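PDB 2OJH: uncharacterized protein Atu1656/AGR_C_3050, which is of unknown function but belongs to the TolB family and folds as a six-bladed beta-propeller. Local coordinates for residues Q196-R201 and R211-A216; Y217-P222 and V231-Y236; V249-M254 and F265-G270. One frame throughout, in Å; residues are numbered along the deposited sequence.

Contact 1: residues Q196-R201 and R211-A216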
# COMPACT_ATOMS: atom_id res chain seq x y z
N GLN A 196 18.57 7.34 4.79
CA GLN A 196 17.84 6.74 3.68
C GLN A 196 16.54 6.18 4.21
O GLN A 196 16.35 6.10 5.44
CB GLN A 196 18.69 5.68 2.96
CG GLN A 196 19.11 4.50 3.81
CD GLN A 196 20.40 3.84 3.36
OE1 GLN A 196 21.43 4.50 3.18
NE2 GLN A 196 20.36 2.52 3.19
N MSE A 197 15.63 5.84 3.32
CA MSE A 197 14.40 5.23 3.79
C MSE A 197 14.73 3.84 4.39
O MSE A 197 15.45 3.04 3.77
CB MSE A 197 13.37 5.11 2.67
CG MSE A 197 12.63 6.40 2.32
SE MSE A 197 11.78 7.22 3.87
CE MSE A 197 10.09 7.93 3.22
N GLN A 198 14.26 3.61 5.62
CA GLN A 198 14.35 2.33 6.34
C GLN A 198 13.00 2.02 6.94
O GLN A 198 12.19 2.96 7.16
CB GLN A 198 15.34 2.43 7.48
CG GLN A 198 16.73 2.88 7.01
CD GLN A 198 17.52 1.76 6.35
OE1 GLN A 198 18.38 1.17 6.98
NE2 GLN A 198 17.23 1.48 5.08
N ILE A 199 12.76 0.74 7.21
CA ILE A 199 11.50 0.33 7.84
C ILE A 199 11.58 0.54 9.34
O ILE A 199 12.57 0.18 10.00
CB ILE A 199 11.06 -1.14 7.51
CG1 ILE A 199 11.14 -1.41 6.00
CG2 ILE A 199 9.67 -1.39 8.07
CD1 ILE A 199 10.41 -0.42 5.13
N TRP A 200 10.52 1.18 9.86
CA TRP A 200 10.34 1.41 11.28
C TRP A 200 8.95 0.89 11.65
O TRP A 200 8.12 0.60 10.78
CB TRP A 200 10.45 2.91 11.61
CG TRP A 200 11.88 3.46 11.55
CD1 TRP A 200 12.64 3.69 10.42
CD2 TRP A 200 12.68 3.86 12.65
NE1 TRP A 200 13.88 4.20 10.77
CE2 TRP A 200 13.93 4.31 12.13
CE3 TRP A 200 12.47 3.87 14.03
CZ2 TRP A 200 14.94 4.77 12.95
CZ3 TRP A 200 13.50 4.32 14.85
CH2 TRP A 200 14.72 4.77 14.31
N ARG A 201 8.71 0.73 12.95
CA ARG A 201 7.35 0.49 13.41
C ARG A 201 7.02 1.32 14.65
O ARG A 201 7.87 1.54 15.49
CB ARG A 201 7.11 -1.01 13.64
CG ARG A 201 7.93 -1.64 14.75
CD ARG A 201 7.50 -3.09 14.96
NE ARG A 201 8.06 -3.64 16.18
CZ ARG A 201 7.89 -4.89 16.61
NH1 ARG A 201 8.45 -5.27 17.75
NH2 ARG A 201 7.16 -5.75 15.90
N ARG A 211 13.39 0.80 15.02
CA ARG A 211 13.90 0.58 13.68
C ARG A 211 13.81 -0.91 13.35
O ARG A 211 14.16 -1.76 14.18
CB ARG A 211 15.35 1.05 13.58
CG ARG A 211 15.88 1.15 12.17
CD ARG A 211 17.29 1.65 12.19
NE ARG A 211 17.89 1.69 10.86
CZ ARG A 211 19.09 2.20 10.61
NH1 ARG A 211 19.83 2.74 11.59
NH2 ARG A 211 19.57 2.17 9.37
N ILE A 212 13.36 -1.21 12.13
CA ILE A 212 13.22 -2.60 11.68
C ILE A 212 14.19 -3.03 10.59
O ILE A 212 14.64 -4.17 10.61
CB ILE A 212 11.78 -2.89 11.24
CG1 ILE A 212 10.81 -2.68 12.42
CG2 ILE A 212 11.70 -4.29 10.58
CD1 ILE A 212 10.93 -3.67 13.57
N THR A 213 14.49 -2.15 9.62
CA THR A 213 15.61 -2.45 8.70
C THR A 213 16.81 -1.55 8.96
O THR A 213 16.67 -0.40 9.39
CB THR A 213 15.22 -2.38 7.21
OG1 THR A 213 14.78 -1.06 6.87
CG2 THR A 213 14.12 -3.37 6.90
N ASP A 214 18.00 -2.09 8.70
CA ASP A 214 19.24 -1.35 8.76
C ASP A 214 19.98 -1.89 7.55
O ASP A 214 20.66 -2.90 7.65
CB ASP A 214 19.97 -1.71 10.05
CG ASP A 214 21.14 -0.80 10.33
OD1 ASP A 214 21.68 -0.17 9.40
OD2 ASP A 214 21.53 -0.73 11.52
N SER A 215 19.76 -1.27 6.39
CA SER A 215 20.23 -1.82 5.11
C SER A 215 21.01 -0.79 4.34
O SER A 215 21.01 0.39 4.70
CB SER A 215 19.05 -2.30 4.25
OG SER A 215 18.07 -1.27 4.08
N ALA A 216 21.67 -1.24 3.27
CA ALA A 216 22.24 -0.36 2.28
C ALA A 216 21.22 0.08 1.22
O ALA A 216 21.60 0.52 0.14
CB ALA A 216 23.45 -1.02 1.59
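Trp-200 and Arg-211 form one antiparallel, non-hydrogen-bonded beta pair, their CA atoms 4.4 Å apart. Beyond it the chain from Ile-212 onward leaves strand geometry but stays beside 196-201. The carbonyl of Ile-199 takes two backbone donors, Ile-212 N and Thr-213 N, both from the same face of its plane. Ile-199 N in turn gives a nearly straight bond of 2.7 Å to the side-chain OG1 of Thr-213. A hydroxyl thus stands where a strand would offer a carbonyl. Thr-213 OG1 also bonds to Asp-219 OD2 on the next blade.

Strands 198-203 and 209-211 are the third and outermost strands of one four-stranded propeller blade, and 212-216 is the link to strand 217-224 of the following blade. Gln-198 pins this link. Its chain bends at chi2 (-77°), and its amide oxygen OE1 accepts two bonds in its own plane, each on a lone pair. One comes from Arg-211 NH2 at 2.9 Å, the other from Ser-215 N. The amide nitrogen NE2 serves Met-197 O and Ser-215 OG, so both ends of the amide are used. Ser-215 OG is also bound to Asp-219 OD2.

Arg-211 is extended, and its CB sits over the face of the Trp-200 six-membered ring, 3.7 Å from the centroid. The guanidinium plane is 8° from that of the ring. Its NE donates to Thr-213 O, and it is mainly Arg-211 CB and CG that touch the ring. Farther along, Ile-212 CD1 rests on Arg-201 CD at 3.7 Å. The Arg-201 guanidinium itself pairs with Glu-210.

Contact 2: residues Y217-P222 and V231-Y236; sequences YGDWFP and VVFVSY
Trp-220 and Tyr-236 meet in an offset edge-to-face pair on one side of a beta hairpin. The hairpin is made by strands 217-224 and 230-237, the first two strands of a four-stranded propeller blade. The edge of Tyr-236 is directed at the face of the Trp-220 five-membered ring, with planes 80° apart and centroids 5.1 Å apart. The closest atoms are Tyr-236 CD2 and Trp-220 CD1, at 3.5 Å. Trp-220 also stacks with His-243, and a bound acetic acid lies about 4 Å from its side chain.

Phe-221 breaks the regular strand pattern with a left-handed backbone (phi 58°, psi 51°). Its ring lies beside Val-234, pointing the same way, with Val-234 CG2 at the ring edge, 3.8 Å from Phe-221 CD2. Phe-221 and Tyr-236 cross at about a right angle. The Tyr-236 hydroxyl stands at the Phe-221 ring edge and is bound to Pro-244 O.

Backbone bonds join Gly-218 with Tyr-236 and Trp-220 with Val-234, two bonds to each pair. Gly-218 has no side chain, and its O lies at the edge of the Tyr-236 ring.

Asp-219 and Ser-235 form the non-hydrogen-bonded pair between these two, with side chains on the other face of the sheet. There Asp-219 lies beside Phe-233, both pointing the same way. Its carboxylate plane is turned away from that of the ring, and Asp-219 OD1 is at the ring edge, 3.6 Å from Phe-233 CE2. The carboxylate is buried but well supplied: OD2 takes Ser-215 OG and Thr-213 OG1. Ser-235 OG donates to Asp-219 OD1 at 2.6 Å, nearly along the C-O axis.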
# COMPACT_ATOMS: atom_id res chain seq x y z
N TYR A 217 19.93 0.00 1.51
CA TYR A 217 18.94 0.35 0.49
C TYR A 217 17.96 1.35 1.03
O TYR A 217 17.97 1.65 2.22
CB TYR A 217 18.14 -0.89 0.06
CG TYR A 217 19.02 -1.98 -0.52
CD1 TYR A 217 19.75 -1.76 -1.69
CD2 TYR A 217 19.12 -3.22 0.11
CE1 TYR A 217 20.56 -2.74 -2.21
CE2 TYR A 217 19.93 -4.23 -0.43
CZ TYR A 217 20.64 -3.97 -1.59
OH TYR A 217 21.47 -4.94 -2.12
N GLY A 218 17.12 1.90 0.14
CA GLY A 218 15.92 2.63 0.56
C GLY A 218 14.73 1.68 0.51
O GLY A 218 14.39 1.14 -0.55
N ASP A 219 14.08 1.49 1.65
CA ASP A 219 13.17 0.38 1.86
C ASP A 219 11.83 1.05 1.91
O ASP A 219 11.68 2.05 2.62
CB ASP A 219 13.51 -0.33 3.19
CG ASP A 219 14.85 -1.08 3.14
OD1 ASP A 219 15.24 -1.52 2.05
OD2 ASP A 219 15.49 -1.28 4.20
N TRP A 220 10.86 0.53 1.16
CA TRP A 220 9.63 1.25 0.92
C TRP A 220 8.45 0.27 0.96
O TRP A 220 8.61 -0.94 0.77
CB TRP A 220 9.70 1.89 -0.48
CG TRP A 220 10.43 3.24 -0.54
CD1 TRP A 220 11.77 3.47 -0.71
CD2 TRP A 220 9.81 4.51 -0.42
NE1 TRP A 220 12.02 4.85 -0.71
CE2 TRP A 220 10.80 5.49 -0.52
CE3 TRP A 220 8.47 4.92 -0.22
CZ2 TRP A 220 10.51 6.86 -0.43
CZ3 TRP A 220 8.19 6.27 -0.12
CH2 TRP A 220 9.20 7.22 -0.24
N PHE A 221 7.25 0.79 1.19
CA PHE A 221 6.06 -0.03 1.07
C PHE A 221 6.01 -1.29 1.97
O PHE A 221 5.71 -2.38 1.46
CB PHE A 221 5.82 -0.46 -0.40
CG PHE A 221 6.21 0.58 -1.42
CD1 PHE A 221 5.57 1.84 -1.46
CD2 PHE A 221 7.20 0.29 -2.36
CE1 PHE A 221 5.97 2.83 -2.39
CE2 PHE A 221 7.60 1.26 -3.32
CZ PHE A 221 6.98 2.53 -3.33
N PRO A 222 6.25 -1.16 3.29
CA PRO A 222 6.07 -2.36 4.14
C PRO A 222 4.61 -2.83 4.27
O PRO A 222 3.69 -2.02 4.54
CB PRO A 222 6.66 -1.92 5.50
CG PRO A 222 6.48 -0.40 5.52
CD PRO A 222 6.74 -0.00 4.07
N VAL A 231 6.93 -9.70 6.64
CA VAL A 231 6.70 -8.39 6.02
C VAL A 231 7.35 -8.41 4.64
O VAL A 231 8.55 -8.74 4.51
CB VAL A 231 7.38 -7.26 6.88
CG1 VAL A 231 7.32 -5.90 6.16
CG2 VAL A 231 6.73 -7.19 8.29
N VAL A 232 6.58 -8.01 3.62
CA VAL A 232 7.11 -7.84 2.25
C VAL A 232 7.32 -6.33 2.01
O VAL A 232 6.60 -5.49 2.57
CB VAL A 232 6.13 -8.48 1.18
CG1 VAL A 232 4.84 -7.71 1.10
CG2 VAL A 232 6.77 -8.57 -0.20
N PHE A 233 8.31 -5.97 1.20
CA PHE A 233 8.62 -4.57 0.97
C PHE A 233 9.53 -4.50 -0.25
O PHE A 233 9.94 -5.54 -0.77
CB PHE A 233 9.24 -3.89 2.22
CG PHE A 233 10.60 -4.44 2.63
CD1 PHE A 233 10.68 -5.58 3.40
CD2 PHE A 233 11.77 -3.76 2.32
CE1 PHE A 233 11.93 -6.07 3.81
CE2 PHE A 233 13.03 -4.27 2.70
CZ PHE A 233 13.09 -5.41 3.44
N VAL A 234 9.76 -3.29 -0.76
CA VAL A 234 10.65 -3.09 -1.91
C VAL A 234 11.92 -2.36 -1.46
O VAL A 234 11.83 -1.42 -0.68
CB VAL A 234 9.97 -2.22 -2.96
CG1 VAL A 234 10.94 -1.83 -4.08
CG2 VAL A 234 8.74 -2.93 -3.55
N SER A 235 13.08 -2.76 -1.98
CA SER A 235 14.36 -2.07 -1.75
C SER A 235 14.87 -1.43 -3.04
O SER A 235 15.11 -2.14 -4.03
CB SER A 235 15.43 -3.05 -1.24
OG SER A 235 15.25 -3.33 0.14
N TYR A 236 15.01 -0.11 -3.05
CA TYR A 236 15.63 0.59 -4.17
C TYR A 236 17.12 0.67 -3.90
O TYR A 236 17.52 0.54 -2.76
CB TYR A 236 15.15 2.02 -4.19
CG TYR A 236 13.74 2.27 -4.69
CD1 TYR A 236 13.50 2.55 -6.04
CD2 TYR A 236 12.69 2.27 -3.82
CE1 TYR A 236 12.19 2.83 -6.50
CE2 TYR A 236 11.39 2.54 -4.27
CZ TYR A 236 11.16 2.83 -5.62
OH TYR A 236 9.86 3.13 -6.08

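Contact 3: residues V249-M254 and F265-G270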
# COMPACT_ATOMS: atom_id res chain seq x y z
N VAL A 249 14.57 -2.80 -9.06
CA VAL A 249 14.41 -2.93 -7.60
C VAL A 249 14.45 -4.41 -7.13
O VAL A 249 14.65 -5.31 -7.94
CB VAL A 249 13.15 -2.20 -7.05
CG1 VAL A 249 13.18 -0.71 -7.43
CG2 VAL A 249 11.83 -2.86 -7.52
N ARG A 250 14.31 -4.61 -5.81
CA ARG A 250 14.27 -5.94 -5.20
C ARG A 250 13.00 -6.02 -4.37
O ARG A 250 12.71 -5.10 -3.63
CB ARG A 250 15.47 -6.13 -4.27
CG ARG A 250 16.84 -6.09 -4.94
CD ARG A 250 17.97 -6.01 -3.90
NE ARG A 250 19.27 -6.42 -4.43
CZ ARG A 250 20.12 -5.63 -5.09
NH1 ARG A 250 19.83 -4.36 -5.32
NH2 ARG A 250 21.28 -6.12 -5.51
N VAL A 251 12.24 -7.11 -4.52
CA VAL A 251 11.10 -7.37 -3.65
C VAL A 251 11.68 -8.24 -2.52
O VAL A 251 12.24 -9.32 -2.78
CB VAL A 251 9.93 -8.03 -4.40
CG1 VAL A 251 8.80 -8.44 -3.45
CG2 VAL A 251 9.39 -7.08 -5.49
N GLN A 252 11.57 -7.74 -1.29
CA GLN A 252 12.19 -8.34 -0.15
C GLN A 252 11.16 -8.89 0.80
O GLN A 252 10.01 -8.46 0.80
CB GLN A 252 12.98 -7.29 0.64
CG GLN A 252 13.97 -6.49 -0.15
CD GLN A 252 15.22 -7.26 -0.41
OE1 GLN A 252 15.34 -7.90 -1.44
NE2 GLN A 252 16.14 -7.25 0.54
N LEU A 253 11.61 -9.83 1.63
CA LEU A 253 10.77 -10.39 2.68
C LEU A 253 11.63 -10.53 3.93
O LEU A 253 12.85 -10.81 3.84
CB LEU A 253 10.24 -11.77 2.26
CG LEU A 253 9.06 -12.39 3.04
CD1 LEU A 253 7.79 -11.70 2.69
CD2 LEU A 253 8.89 -13.91 2.76
N MSE A 254 11.00 -10.31 5.08
CA MSE A 254 11.65 -10.51 6.38
C MSE A 254 10.65 -10.90 7.47
O MSE A 254 9.43 -10.76 7.29
CB MSE A 254 12.34 -9.21 6.80
CG MSE A 254 11.33 -8.11 7.06
SE MSE A 254 12.20 -6.39 7.37
CE MSE A 254 10.61 -5.26 7.29
N PHE A 265 12.62 -11.74 -5.31
CA PHE A 265 13.00 -11.66 -6.73
C PHE A 265 13.42 -10.22 -7.08
O PHE A 265 13.06 -9.31 -6.36
CB PHE A 265 11.86 -12.13 -7.63
CG PHE A 265 10.50 -11.61 -7.23
CD1 PHE A 265 9.72 -12.31 -6.32
CD2 PHE A 265 10.01 -10.41 -7.76
CE1 PHE A 265 8.46 -11.84 -5.94
CE2 PHE A 265 8.75 -9.93 -7.40
CZ PHE A 265 7.99 -10.64 -6.48
N ASP A 266 14.22 -10.07 -8.14
CA ASP A 266 14.45 -8.77 -8.78
C ASP A 266 13.22 -8.39 -9.60
O ASP A 266 12.47 -9.26 -10.04
CB ASP A 266 15.62 -8.82 -9.72
CG ASP A 266 16.94 -9.09 -9.01
OD1 ASP A 266 17.03 -8.87 -7.79
OD2 ASP A 266 17.89 -9.53 -9.69
N LEU A 267 13.06 -7.10 -9.83
CA LEU A 267 11.87 -6.62 -10.52
C LEU A 267 12.14 -5.25 -11.16
O LEU A 267 12.88 -4.42 -10.61
CB LEU A 267 10.69 -6.56 -9.56
CG LEU A 267 9.41 -5.91 -10.04
CD1 LEU A 267 8.19 -6.72 -9.63
CD2 LEU A 267 9.28 -4.51 -9.48
N PHE A 268 11.54 -5.03 -12.33
CA PHE A 268 11.57 -3.73 -12.95
C PHE A 268 10.28 -3.04 -12.55
O PHE A 268 9.17 -3.52 -12.86
CB PHE A 268 11.71 -3.85 -14.46
CG PHE A 268 11.85 -2.52 -15.14
CD1 PHE A 268 13.07 -1.86 -15.16
CD2 PHE A 268 10.75 -1.91 -15.73
CE1 PHE A 268 13.21 -0.64 -15.77
CE2 PHE A 268 10.87 -0.67 -16.35
CZ PHE A 268 12.11 -0.03 -16.37
N GLY A 269 10.44 -1.95 -11.80
CA GLY A 269 9.28 -1.26 -11.24
C GLY A 269 9.68 -0.32 -10.11
O GLY A 269 10.62 0.47 -10.25
N GLY A 270 8.98 -0.42 -8.99
CA GLY A 270 9.12 0.53 -7.89
C GLY A 270 7.76 1.13 -7.67
O GLY A 270 6.87 0.47 -7.12
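Val-249 and Leu-267 form a hydrogen-bonded antiparallel pair with both backbone bonds made. Val-249 N gives 2.8 Å to Leu-267 O. The return bond from Leu-267 N to Val-249 O is longer, 3.1 Å, and its donor sits 41° above the carbonyl plane. Val-249 O also receives a CA-H contact from Asp-266. At the next pair the bond between the segments runs from Val-251 N to Phe-265 O at 3.0 Å, almost straight in line with the C=O. Val-251 is also backbone-bonded to Leu-264. On the other edge of the strand, Arg-250 and Gln-252 bond through their backbones to Ser-235 and Phe-233. Gln-252 OE1 is bound by Thr-263 OG1.

Arg-250 and Asp-266 run alongside each other on the face opposite the valines.

The valine face is apolar. Val-251 CB lies over the Phe-265 ring, 4.0 Å from its centroid, and Val-251 CG2 comes to 3.5 Å from Phe-265 CE2. Val-249 CG2 packs against Leu-267 CD2 at 3.6 Å. Past the corner at Phe-268 the chain runs to Gly-270, whose N is held by Thr-273 OG1.

This hairpin makes the outer half of a propeller blade. Strand 247-255 is flanked by 230-237 and by 262-267, the outermost strand. Leu-267 and Phe-265 face strand 285-291, where they meet Tyr-288 and Arg-290.

In the fold
Contacts 2 and 3 belong to one blade: strands 230-237 and 247-255 are neighbours in it, joined by Phe-233 O with Gln-252 N and Val-231 N with Met-254 O. Contact 1 lies at the outer edge of the preceding blade and in the link between blades. Contact 2 is the most buried, its centre about 11 Å from that of the chain. Contact 3 is about 15 Å out and contact 1, only partly buried, about 17 Å. Contact 1 is rich in side-chain hydrogen bonds, contact 2 in aromatic packing. Contact 3 has no side-chain hydrogen bond across its segments and relies on backbone bonds and apolar packing. Asp-219 ties contact 1 to contact 2. Met-254 of contact 3 packs on Ile-212 and Thr-213 of contact 1.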